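Local coordinates for glycosyl hydrolases family 2, sugar binding domain protein (Bacteroides uniformis str. 3978 T3 ii, PDB 6D1P) that probably hydrolyses O-glycosidic bonds as a family 2 beta-glucuronidase of a human gut bacterium, releasing glucuronic acid from its substrates, at residues 690-693 with 698-701; 612-615 with 621-624; 651-656 with 661-666; 556-561 with 644-649. One frame throughout, in Å; residues are numbered along the deposited sequence.

Contact 1 (690-693 with 698-701); sequences TATG and LRLD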
loop_
_atom_site.group_PDB
_atom_site.type_symbol
_atom_site.label_atom_id
_atom_site.label_comp_id
_atom_site.label_asym_id
_atom_site.label_seq_id
_atom_site.Cartn_x
_atom_site.Cartn_y
_atom_site.Cartn_z
ATOM N N THR A 690 26.497 28.535 -33.438
ATOM C CA THR A 690 25.650 28.001 -34.487
ATOM C C THR A 690 26.469 27.087 -35.375
ATOM O O THR A 690 27.698 27.157 -35.416
ATOM C CB THR A 690 25.028 29.110 -35.333
ATOM O OG1 THR A 690 26.073 29.799 -36.030
ATOM C CG2 THR A 690 24.264 30.085 -34.453
ATOM N N ALA A 691 25.752 26.252 -36.115
ATOM C CA ALA A 691 26.351 25.301 -37.029
ATOM C C ALA A 691 25.494 25.194 -38.272
ATOM O O ALA A 691 24.261 25.251 -38.205
ATOM C CB ALA A 691 26.500 23.904 -36.395
ATOM N N THR A 692 26.164 25.025 -39.407
ATOM C CA THR A 692 25.492 24.712 -40.653
ATOM C C THR A 692 26.159 23.494 -41.277
ATOM O O THR A 692 27.387 23.436 -41.409
ATOM C CB THR A 692 25.511 25.910 -41.610
ATOM O OG1 THR A 692 24.817 27.006 -40.999
ATOM C CG2 THR A 692 24.826 25.553 -42.917
ATOM N N GLY A 693 25.350 22.509 -41.613
ATOM C CA GLY A 693 25.815 21.312 -42.270
ATOM C C GLY A 693 25.316 21.348 -43.695
ATOM O O GLY A 693 24.234 21.875 -43.977
ATOM N N LEU A 698 21.016 20.627 -49.408
ATOM C CA LEU A 698 20.352 20.768 -48.115
ATOM C C LEU A 698 21.273 21.564 -47.197
ATOM O O LEU A 698 22.379 21.120 -46.877
ATOM C CB LEU A 698 20.016 19.396 -47.524
ATOM C CG LEU A 698 19.591 18.278 -48.492
ATOM C CD1 LEU A 698 19.385 16.943 -47.773
ATOM C CD2 LEU A 698 18.355 18.649 -49.320
ATOM N N ARG A 699 20.849 22.762 -46.817
ATOM C CA ARG A 699 21.534 23.533 -45.785
ATOM C C ARG A 699 20.804 23.262 -44.477
ATOM O O ARG A 699 19.622 23.584 -44.341
ATOM C CB ARG A 699 21.573 25.028 -46.106
ATOM C CG ARG A 699 21.567 25.911 -44.849
ATOM C CD ARG A 699 22.482 27.135 -44.944
ATOM N NE ARG A 699 22.166 28.132 -43.913
ATOM C CZ ARG A 699 23.058 28.947 -43.340
ATOM N NH1 ARG A 699 24.343 28.872 -43.671
ATOM N NH2 ARG A 699 22.671 29.825 -42.412
ATOM N N LEU A 700 21.490 22.635 -43.535
ATOM C CA LEU A 700 20.916 22.364 -42.228
ATOM C C LEU A 700 21.486 23.349 -41.208
ATOM O O LEU A 700 22.580 23.887 -41.390
ATOM C CB LEU A 700 21.182 20.915 -41.811
ATOM C CG LEU A 700 20.134 19.925 -42.333
ATOM C CD1 LEU A 700 20.294 19.648 -43.821
ATOM C CD2 LEU A 700 20.188 18.632 -41.567
ATOM N N ASP A 701 20.723 23.611 -40.150
ATOM C CA ASP A 701 21.118 24.622 -39.183
ATOM C C ASP A 701 20.809 24.129 -37.783
ATOM O O ASP A 701 19.839 23.403 -37.572
ATOM C CB ASP A 701 20.392 25.965 -39.411
ATOM C CG ASP A 701 20.606 26.526 -40.813
ATOM O OD1 ASP A 701 21.767 26.562 -41.279
ATOM O OD2 ASP A 701 19.603 26.934 -41.447
#
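Thr692 contributes more to this contact than any other residue, and its two branches do different work. OG1 stands beside its own backbone N (chi1 -61°), where it donates a hydrogen bond to Asp701 OD1 at 3.1 Å, meeting that oxygen nearly along its C-O bond. The two side chains lie side by side and point the same way, as expected of a non-hydrogen-bonded antiparallel pair. The methyl branch, CG2, turns instead to the two residues before Asp701 on the partner strand: it lies 3.5 Å from Arg699 CD and 3.2 Å from Leu700 O. Arg699 folds back over the threonine, and one face of its guanidinium group receives OG1. Here the geometry is too poor for a hydrogen bond. Asp701 OD1 also sits 3.1 Å from Arg699 NE, but well out of the guanidinium plane, which makes this an attraction of charges without a directed N-H.

Gly693 and Leu700 form the adjoining hydrogen-bonded pair. Leu700 N reaches Gly693 O at 2.9 Å and almost straight (175°), whereas the return bond from Gly693 N to Leu700 O is 3.1 Å and more bent (147°). That carbonyl is used twice, since Thr692 CA also makes a CA-H...O contact with it.

Together these pairs hold the hairpin of strands 685-695 and 698-709. On its other edge strand 685-695 bonds to strand 651-656, Thr692 pairing with Glu653 and Thr690 with Phe655. The face carrying Ala691 and Leu700 meets Leu623 and Ile625 of strand 623-625 and the loop residue Pro621.

Contact 2 (612-615 with 621-624); sequences VFQS and PMLH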
loop_
_atom_site.group_PDB
_atom_site.type_symbol
_atom_site.label_atom_id
_atom_site.label_comp_id
_atom_site.label_asym_id
_atom_site.label_seq_id
_atom_site.Cartn_x
_atom_site.Cartn_y
_atom_site.Cartn_z
ATOM N N VAL A 612 24.039 11.291 -31.035
ATOM C CA VAL A 612 25.251 10.555 -31.361
ATOM C C VAL A 612 24.901 9.331 -32.188
ATOM O O VAL A 612 25.461 9.119 -33.270
ATOM C CB VAL A 612 26.015 10.179 -30.086
ATOM C CG1 VAL A 612 27.201 9.328 -30.443
ATOM C CG2 VAL A 612 26.436 11.445 -29.350
ATOM N N PHE A 613 23.928 8.540 -31.720
ATOM C CA PHE A 613 23.482 7.384 -32.501
ATOM C C PHE A 613 22.892 7.818 -33.832
ATOM O O PHE A 613 23.156 7.193 -34.870
ATOM C CB PHE A 613 22.451 6.549 -31.725
ATOM C CG PHE A 613 23.068 5.612 -30.708
ATOM C CD1 PHE A 613 23.623 4.402 -31.105
ATOM C CD2 PHE A 613 23.116 5.953 -29.367
ATOM C CE1 PHE A 613 24.212 3.560 -30.200
ATOM C CE2 PHE A 613 23.699 5.094 -28.434
ATOM C CZ PHE A 613 24.249 3.899 -28.852
ATOM N N GLN A 614 22.073 8.872 -33.823
ATOM C CA GLN A 614 21.390 9.267 -35.047
ATOM C C GLN A 614 22.399 9.699 -36.101
ATOM O O GLN A 614 22.282 9.324 -37.275
ATOM C CB GLN A 614 20.391 10.385 -34.766
ATOM C CG GLN A 614 19.425 10.689 -35.918
ATOM C CD GLN A 614 18.360 11.715 -35.523
ATOM O OE1 GLN A 614 18.681 12.811 -35.048
ATOM N NE2 GLN A 614 17.088 11.348 -35.702
ATOM N N SER A 615 23.429 10.434 -35.684
ATOM C CA SER A 615 24.425 10.918 -36.622
ATOM C C SER A 615 25.191 9.775 -37.279
ATOM O O SER A 615 25.706 9.955 -38.385
ATOM C CB SER A 615 25.393 11.858 -35.915
ATOM O OG SER A 615 26.193 11.150 -35.002
ATOM N N PRO A 621 19.434 13.512 -43.261
ATOM C CA PRO A 621 20.381 14.546 -42.840
ATOM C C PRO A 621 19.948 15.222 -41.545
ATOM O O PRO A 621 18.779 15.564 -41.359
ATOM C CB PRO A 621 20.380 15.518 -44.023
ATOM C CG PRO A 621 20.036 14.656 -45.195
ATOM C CD PRO A 621 19.068 13.631 -44.681
ATOM N N MET A 622 20.909 15.383 -40.638
ATOM C CA MET A 622 20.674 16.000 -39.348
ATOM C C MET A 622 21.976 16.631 -38.894
ATOM O O MET A 622 23.053 16.350 -39.430
ATOM C CB MET A 622 20.154 14.995 -38.300
ATOM C CG MET A 622 21.034 13.738 -38.113
ATOM S SD MET A 622 22.534 14.032 -37.144
ATOM C CE MET A 622 21.868 14.287 -35.505
ATOM N N LEU A 623 21.852 17.479 -37.885
ATOM C CA LEU A 623 22.938 18.269 -37.335
ATOM C C LEU A 623 22.545 18.599 -35.901
ATOM O O LEU A 623 21.440 19.102 -35.675
ATOM C CB LEU A 623 23.136 19.545 -38.163
ATOM C CG LEU A 623 24.174 20.585 -37.761
ATOM C CD1 LEU A 623 25.573 20.047 -37.977
ATOM C CD2 LEU A 623 23.970 21.862 -38.577
ATOM N N HIS A 624 23.414 18.292 -34.935
ATOM C CA HIS A 624 23.122 18.549 -33.525
ATOM C C HIS A 624 24.396 18.998 -32.840
ATOM O O HIS A 624 25.324 18.204 -32.669
ATOM C CB HIS A 624 22.553 17.315 -32.808
ATOM C CG HIS A 624 22.241 17.545 -31.348
ATOM N ND1 HIS A 624 20.978 17.873 -30.891
ATOM C CD2 HIS A 624 23.034 17.506 -30.251
ATOM C CE1 HIS A 624 21.005 18.013 -29.578
ATOM N NE2 HIS A 624 22.242 17.801 -29.164
#
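Met622 meets Gln614 and Ser615 through non-polar and weakly polar contacts, with no hydrogen bond between the two segments. Its CG is set between the backbone N and the carbonyl carbon (chi1 54°), and further bends at chi2 and chi3 curl the thioether against the helix. The sulfur makes the van der Waals part of the contact: SD lies 3.7 Å from Ser615 CA and 3.8 Å from Ser615 CB, against the carbon side of the serine. The terminal methyl goes to the amide of the preceding residue, with CE 3.5 Å from Gln614 OE1. Lower down the chains, Met622 CG and Gln614 CG come within 4.1 Å, so the glutamine's extended chain passes over the methionine's bent one.

Polar bonds within the helix and to residues outside the two segments hold the participants. Ser615 OG donates to Val612 O at 2.8 Å, one helical turn back, which directs the hydroxyl to its own helix and fits with only carbon atoms being offered to the sulfur. Gln614 NE2 is bonded to Glu355 O, an interaction that orients the amide while OE1 faces the methyl. The backbone of Met622 is tied on both sides of the residue, its N to Asn648 OD1 and its O to Ser647 OG.

The geometry is that of a helix-to-strand connection in which one methionine side chain packs back on the helix. Helix 609-617 of the TIM-barrel domain is joined by a short loop to strand 623-625, an outermost strand of a three-stranded antiparallel sheet, where it neighbours strand 641-647, consistent with an immunoglobulin-like E-set fold.

Contact 3 (651-656 with 661-666); sequences EVELFV and QGRKKR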
loop_
_atom_site.group_PDB
_atom_site.type_symbol
_atom_site.label_atom_id
_atom_site.label_comp_id
_atom_site.label_asym_id
_atom_site.label_seq_id
_atom_site.Cartn_x
_atom_site.Cartn_y
_atom_site.Cartn_z
ATOM N N GLU A 651 29.812 17.836 -44.582
ATOM C CA GLU A 651 30.544 19.020 -44.153
ATOM C C GLU A 651 29.679 19.835 -43.213
ATOM O O GLU A 651 28.469 19.973 -43.418
ATOM C CB GLU A 651 30.951 19.918 -45.323
ATOM C CG GLU A 651 32.390 19.769 -45.767
ATOM C CD GLU A 651 32.754 20.778 -46.854
ATOM O OE1 GLU A 651 33.729 21.543 -46.663
ATOM O OE2 GLU A 651 32.044 20.808 -47.891
ATOM N N VAL A 652 30.320 20.402 -42.205
ATOM C CA VAL A 652 29.646 21.173 -41.176
ATOM C C VAL A 652 30.512 22.374 -40.882
ATOM O O VAL A 652 31.723 22.233 -40.681
ATOM C CB VAL A 652 29.417 20.356 -39.885
ATOM C CG1 VAL A 652 28.955 21.267 -38.759
ATOM C CG2 VAL A 652 28.423 19.239 -40.145
ATOM N N GLU A 653 29.903 23.549 -40.852
ATOM C CA GLU A 653 30.599 24.760 -40.457
ATOM C C GLU A 653 30.056 25.256 -39.123
ATOM O O GLU A 653 28.835 25.314 -38.918
ATOM C CB GLU A 653 30.477 25.843 -41.529
ATOM C CG GLU A 653 31.206 27.119 -41.143
ATOM C CD GLU A 653 31.473 28.050 -42.319
ATOM O OE1 GLU A 653 32.372 28.905 -42.149
ATOM O OE2 GLU A 653 30.802 27.917 -43.382
ATOM N N LEU A 654 30.972 25.615 -38.229
ATOM C CA LEU A 654 30.644 26.129 -36.915
ATOM C C LEU A 654 30.827 27.637 -36.907
ATOM O O LEU A 654 31.773 28.162 -37.502
ATOM C CB LEU A 654 31.535 25.492 -35.846
ATOM C CG LEU A 654 31.082 25.766 -34.416
ATOM C CD1 LEU A 654 29.808 24.985 -34.119
ATOM C CD2 LEU A 654 32.184 25.449 -33.415
ATOM N N PHE A 655 29.916 28.330 -36.231
ATOM C CA PHE A 655 30.040 29.763 -36.019
ATOM C C PHE A 655 29.915 30.028 -34.531
ATOM O O PHE A 655 29.008 29.496 -33.878
ATOM C CB PHE A 655 28.968 30.562 -36.769
ATOM C CG PHE A 655 28.850 30.233 -38.231
ATOM C CD1 PHE A 655 29.508 31.001 -39.185
ATOM C CD2 PHE A 655 28.031 29.201 -38.658
ATOM C CE1 PHE A 655 29.377 30.711 -40.541
ATOM C CE2 PHE A 655 27.903 28.899 -40.012
ATOM C CZ PHE A 655 28.576 29.659 -40.951
ATOM N N VAL A 656 30.814 30.849 -34.004
ATOM C CA VAL A 656 30.785 31.271 -32.613
ATOM C C VAL A 656 30.696 32.795 -32.582
ATOM O O VAL A 656 31.584 33.486 -33.106
ATOM C CB VAL A 656 32.012 30.762 -31.848
ATOM C CG1 VAL A 656 31.939 31.188 -30.383
ATOM C CG2 VAL A 656 32.083 29.257 -31.977
ATOM N N GLN A 661 34.284 29.459 -37.648
ATOM C CA GLN A 661 35.407 28.738 -37.065
ATOM C C GLN A 661 35.971 27.674 -38.000
ATOM O O GLN A 661 36.901 26.952 -37.612
ATOM C CB GLN A 661 34.988 28.103 -35.735
ATOM C CG GLN A 661 34.467 29.110 -34.724
ATOM C CD GLN A 661 35.504 30.150 -34.319
ATOM O OE1 GLN A 661 35.339 31.353 -34.576
ATOM N NE2 GLN A 661 36.564 29.698 -33.654
ATOM N N GLY A 662 35.436 27.559 -39.218
ATOM C CA GLY A 662 35.956 26.628 -40.199
ATOM C C GLY A 662 34.947 25.592 -40.655
ATOM O O GLY A 662 34.130 25.096 -39.872
ATOM N N ARG A 663 34.987 25.279 -41.938
ATOM C CA ARG A 663 34.256 24.147 -42.486
ATOM C C ARG A 663 35.097 22.887 -42.292
ATOM O O ARG A 663 36.308 22.897 -42.535
ATOM C CB ARG A 663 33.967 24.401 -43.966
ATOM C CG ARG A 663 32.720 23.769 -44.523
ATOM C CD ARG A 663 32.159 24.661 -45.622
ATOM N NE ARG A 663 31.245 23.949 -46.512
ATOM C CZ ARG A 663 30.452 24.550 -47.399
ATOM N NH1 ARG A 663 30.453 25.877 -47.501
ATOM N NH2 ARG A 663 29.653 23.825 -48.176
ATOM N N LYS A 664 34.476 21.818 -41.794
ATOM C CA LYS A 664 35.191 20.577 -41.537
ATOM C C LYS A 664 34.434 19.411 -42.143
ATOM O O LYS A 664 33.215 19.454 -42.320
ATOM C CB LYS A 664 35.438 20.335 -40.051
ATOM C CG LYS A 664 36.418 21.313 -39.450
ATOM C CD LYS A 664 36.834 20.919 -38.044
ATOM C CE LYS A 664 37.789 21.942 -37.458
ATOM N NZ LYS A 664 38.254 21.589 -36.085
ATOM N N LYS A 665 35.190 18.392 -42.517
ATOM C CA LYS A 665 34.645 17.233 -43.196
ATOM C C LYS A 665 34.400 16.135 -42.172
ATOM O O LYS A 665 35.169 15.973 -41.214
ATOM C CB LYS A 665 35.591 16.753 -44.303
ATOM C CG LYS A 665 35.038 15.579 -45.117
ATOM C CD LYS A 665 36.017 15.092 -46.221
ATOM C CE LYS A 665 36.525 13.661 -45.976
ATOM N NZ LYS A 665 37.683 13.588 -45.025
ATOM N N ARG A 666 33.306 15.406 -42.365
ATOM C CA ARG A 666 32.938 14.351 -41.438
ATOM C C ARG A 666 33.783 13.104 -41.695
ATOM O O ARG A 666 33.893 12.630 -42.834
ATOM C CB ARG A 666 31.443 14.022 -41.547
ATOM C CG ARG A 666 30.950 13.140 -40.392
ATOM C CD ARG A 666 29.582 12.501 -40.653
ATOM N NE ARG A 666 29.197 11.625 -39.543
ATOM C CZ ARG A 666 29.587 10.357 -39.408
ATOM N NH1 ARG A 666 30.373 9.790 -40.321
ATOM N NH2 ARG A 666 29.196 9.656 -38.357
#
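Val652 and Lys664 carry the tight part of this contact, a hydrogen-bonded antiparallel pair with Val652 N to Lys664 O and Lys664 N to Val652 O both at 3.0 Å and fairly straight (161° and 163°). Beside them the non-hydrogen-bonded pair Glu653 and Arg663 brings its CA atoms to 4.2 Å. Towards the turn, Gln661 N donates to Leu654 O at 2.8 Å, and Gln661 CG packs on Val656 CG2 at 3.6 Å. Gly662 follows with a phi of 120°, a backbone shape in which a side chain would jam against the preceding carbonyl. On the face of Val652, Leu654 and Lys664, Leu654 touches Trp678, Ile643 and Ile689, while Lys664 bonds through NZ to Arg677 O and makes a cation-pi contact with Trp678.

The opposite face, carrying Glu651, Glu653 and Arg663, is looser and more open to solvent. Glu651 and Arg663 cross at about a right angle. The carboxylate lies closest to Arg663 CG, with Glu651 OE1 at 3.2 Å, while both oxygens are about equally near NE; the salt bridge from OE1 to Arg663 NE is long at 3.5 Å. Arg663 also makes a cation-pi contact with Tyr694. An alanine in place of Glu651 would probably leave the Arg663 guanidinium without this acidic mate and its chain freer to swing. Glu653 is less engaged: its OE2 stays 4.6 Å from Arg663 NH1 and bonds weakly to Tyr694 OH.

A firmly bonded backbone, a largely apolar inner face and a charged outer face mark an amphipathic beta hairpin at the edge of a beta sandwich, strand 659-665 being outermost in its sheet.

Contact 4 (556-561 with 644-649); sequences LFDWHL and LVYSNC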
loop_
_atom_site.group_PDB
_atom_site.type_symbol
_atom_site.label_atom_id
_atom_site.label_comp_id
_atom_site.label_asym_id
_atom_site.label_seq_id
_atom_site.Cartn_x
_atom_site.Cartn_y
_atom_site.Cartn_z
ATOM N N LEU A 556 31.567 7.525 -25.013
ATOM C CA LEU A 556 31.548 6.063 -25.011
ATOM C C LEU A 556 30.740 5.535 -26.179
ATOM O O LEU A 556 31.164 4.584 -26.851
ATOM C CB LEU A 556 30.991 5.520 -23.686
ATOM C CG LEU A 556 30.930 3.992 -23.449
ATOM C CD1 LEU A 556 30.900 3.685 -21.947
ATOM C CD2 LEU A 556 29.722 3.319 -24.124
ATOM N N PHE A 557 29.568 6.131 -26.435
ATOM C CA PHE A 557 28.774 5.722 -27.588
ATOM C C PHE A 557 29.527 6.010 -28.884
ATOM O O PHE A 557 29.568 5.177 -29.797
ATOM C CB PHE A 557 27.431 6.455 -27.604
ATOM C CG PHE A 557 26.476 6.055 -26.506
ATOM C CD1 PHE A 557 26.275 4.725 -26.179
ATOM C CD2 PHE A 557 25.748 7.033 -25.826
ATOM C CE1 PHE A 557 25.371 4.361 -25.173
ATOM C CE2 PHE A 557 24.846 6.699 -24.831
ATOM C CZ PHE A 557 24.653 5.359 -24.492
ATOM N N ASP A 558 30.112 7.207 -28.977
ATOM C CA ASP A 558 30.873 7.628 -30.149
ATOM C C ASP A 558 31.952 6.602 -30.485
ATOM O O ASP A 558 31.973 6.032 -31.581
ATOM C CB ASP A 558 31.481 9.010 -29.861
ATOM C CG ASP A 558 32.052 9.690 -31.096
ATOM O OD1 ASP A 558 32.400 10.877 -30.979
ATOM O OD2 ASP A 558 32.154 9.069 -32.171
ATOM N N TRP A 559 32.820 6.309 -29.511
ATOM C CA TRP A 559 33.870 5.314 -29.701
ATOM C C TRP A 559 33.316 3.986 -30.220
ATOM O O TRP A 559 33.724 3.501 -31.284
ATOM C CB TRP A 559 34.631 5.090 -28.398
ATOM C CG TRP A 559 35.831 4.282 -28.663
ATOM C CD1 TRP A 559 35.904 2.912 -28.746
ATOM C CD2 TRP A 559 37.141 4.775 -28.980
ATOM N NE1 TRP A 559 37.186 2.527 -29.058
ATOM C CE2 TRP A 559 37.968 3.646 -29.210
ATOM C CE3 TRP A 559 37.703 6.062 -29.075
ATOM C CZ2 TRP A 559 39.336 3.764 -29.526
ATOM C CZ3 TRP A 559 39.067 6.176 -29.389
ATOM C CH2 TRP A 559 39.861 5.034 -29.617
ATOM N N HIS A 560 32.391 3.372 -29.470
ATOM C CA HIS A 560 31.828 2.093 -29.898
ATOM C C HIS A 560 31.363 2.155 -31.342
ATOM O O HIS A 560 31.657 1.254 -32.140
ATOM C CB HIS A 560 30.654 1.684 -29.003
ATOM C CG HIS A 560 31.051 1.037 -27.713
ATOM N ND1 HIS A 560 31.522 1.749 -26.632
ATOM C CD2 HIS A 560 31.014 -0.258 -27.322
ATOM C CE1 HIS A 560 31.772 0.920 -25.633
ATOM N NE2 HIS A 560 31.475 -0.306 -26.028
ATOM N N LEU A 561 30.630 3.220 -31.696
ATOM C CA LEU A 561 30.038 3.302 -33.030
ATOM C C LEU A 561 31.108 3.431 -34.111
ATOM O O LEU A 561 30.979 2.852 -35.200
ATOM C CB LEU A 561 29.061 4.473 -33.100
ATOM C CG LEU A 561 27.756 4.278 -32.312
ATOM C CD1 LEU A 561 26.948 5.558 -32.265
ATOM C CD2 LEU A 561 26.933 3.163 -32.925
ATOM N N LEU A 644 31.647 19.907 -29.663
ATOM C CA LEU A 644 31.454 18.742 -30.518
ATOM C C LEU A 644 30.121 18.855 -31.242
ATOM O O LEU A 644 29.144 19.368 -30.699
ATOM C CB LEU A 644 31.483 17.438 -29.711
ATOM C CG LEU A 644 32.588 17.278 -28.665
ATOM C CD1 LEU A 644 32.302 16.083 -27.705
ATOM C CD2 LEU A 644 33.955 17.157 -29.320
ATOM N N VAL A 645 30.070 18.357 -32.463
ATOM C CA VAL A 645 28.836 18.377 -33.231
ATOM C C VAL A 645 28.569 16.977 -33.741
ATOM O O VAL A 645 29.484 16.297 -34.222
ATOM C CB VAL A 645 28.900 19.377 -34.399
ATOM C CG1 VAL A 645 27.630 19.294 -35.201
ATOM C CG2 VAL A 645 29.098 20.790 -33.873
ATOM N N TYR A 646 27.328 16.541 -33.643
ATOM C CA TYR A 646 26.967 15.210 -34.105
ATOM C C TYR A 646 26.064 15.387 -35.319
ATOM O O TYR A 646 24.894 15.765 -35.199
ATOM C CB TYR A 646 26.362 14.370 -32.967
ATOM C CG TYR A 646 27.486 13.941 -32.043
ATOM C CD1 TYR A 646 28.206 12.759 -32.287
ATOM C CD2 TYR A 646 27.906 14.763 -30.995
ATOM C CE1 TYR A 646 29.277 12.388 -31.478
ATOM C CE2 TYR A 646 28.977 14.404 -30.189
ATOM C CZ TYR A 646 29.663 13.216 -30.447
ATOM O OH TYR A 646 30.722 12.864 -29.653
ATOM N N SER A 647 26.638 15.138 -36.494
ATOM C CA SER A 647 25.923 15.258 -37.750
ATOM C C SER A 647 26.339 14.118 -38.668
ATOM O O SER A 647 27.471 13.633 -38.600
ATOM C CB SER A 647 26.210 16.626 -38.400
ATOM O OG SER A 647 25.792 16.650 -39.755
ATOM N N ASN A 648 25.400 13.676 -39.511
ATOM C CA ASN A 648 25.699 12.820 -40.648
ATOM C C ASN A 648 25.871 13.612 -41.945
ATOM O O ASN A 648 25.865 13.012 -43.027
ATOM C CB ASN A 648 24.600 11.770 -40.832
ATOM C CG ASN A 648 23.220 12.385 -40.881
ATOM O OD1 ASN A 648 23.062 13.611 -40.758
ATOM N ND2 ASN A 648 22.211 11.545 -41.066
ATOM N N CYS A 649 25.976 14.942 -41.863
ATOM C CA CYS A 649 26.238 15.749 -43.050
ATOM C C CYS A 649 27.721 15.659 -43.413
ATOM O O CYS A 649 28.575 15.667 -42.518
ATOM C CB CYS A 649 25.844 17.215 -42.817
ATOM S SG CYS A 649 24.046 17.572 -42.838
#
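Asp558 and Tyr646 reach each other because both first torsions direct the groups towards each other between helix and strand. The aspartate's CG lies opposite its backbone N (chi1 -168°), while the tyrosine's CG lies opposite its carbonyl carbon (chi1 -75°), sending the ring out from the strand. Tyr646 OH then donates to Asp558 OD1 at 2.9 Å, approaching from above the carboxylate plane, 38° out of it. The acid stands at the ring's edge, with OD1 also 3.5 Å from Tyr646 CE1, and the planes of the two groups are steeply turned against each other. With the CA atoms of Asp558 and Tyr646 9.4 Å apart, the long tyrosine side chain spans most of the separation.

The acid is buried, yet well supplied with partners: OD1 accepts from Ala673 N besides Tyr646, and OD2 is hydrogen-bonded to Tyr616 OH. Three bonds, from a strand, a loop and a helix, would be likely to favour the ionised form. Phe671 and Pro672, in the same loop as Ala673, also touch the aspartate side chain. A phenylalanine in place of Tyr646 would probably leave OD1 without one of its donors and let the carboxylate turn more easily about its remaining bonds.

One residue beyond the tyrosine, Cys649 N closes an ST turn on Ser647 OG at 2.7 Å.

Around the bond, helix 550-564 packs against helix 609-617 through Phe557 and Leu561, and Tyr646 touches Ile554 of the former. Strand 641-647 runs antiparallel between strands 623-625 and 677-680, with Tyr646 paired to His624.

In the fold
All four contacts lie on the same side of the chain's centre, about 22 to 36 Å from it. Contacts 2 and 4 are closest, with centres about 8 Å apart, and both join helices of the TIM-barrel domain to neighbouring strands of the three-stranded sheet. Contacts 1 and 3, about 9 Å apart between centres, share the five-stranded sheet, where strands 685-695 and 651-656 are neighbours and Thr690 O packs 3.3 Å from Leu654 CD1. Leu623 links the two sheets, its CD1 being 3.7 Å from Val652 CG2, and Arg666 NE bridges contacts 3 and 4 by reaching Ser647 O at 2.8 Å. None of the segments supplies a ligand to the sodium or potassium ions.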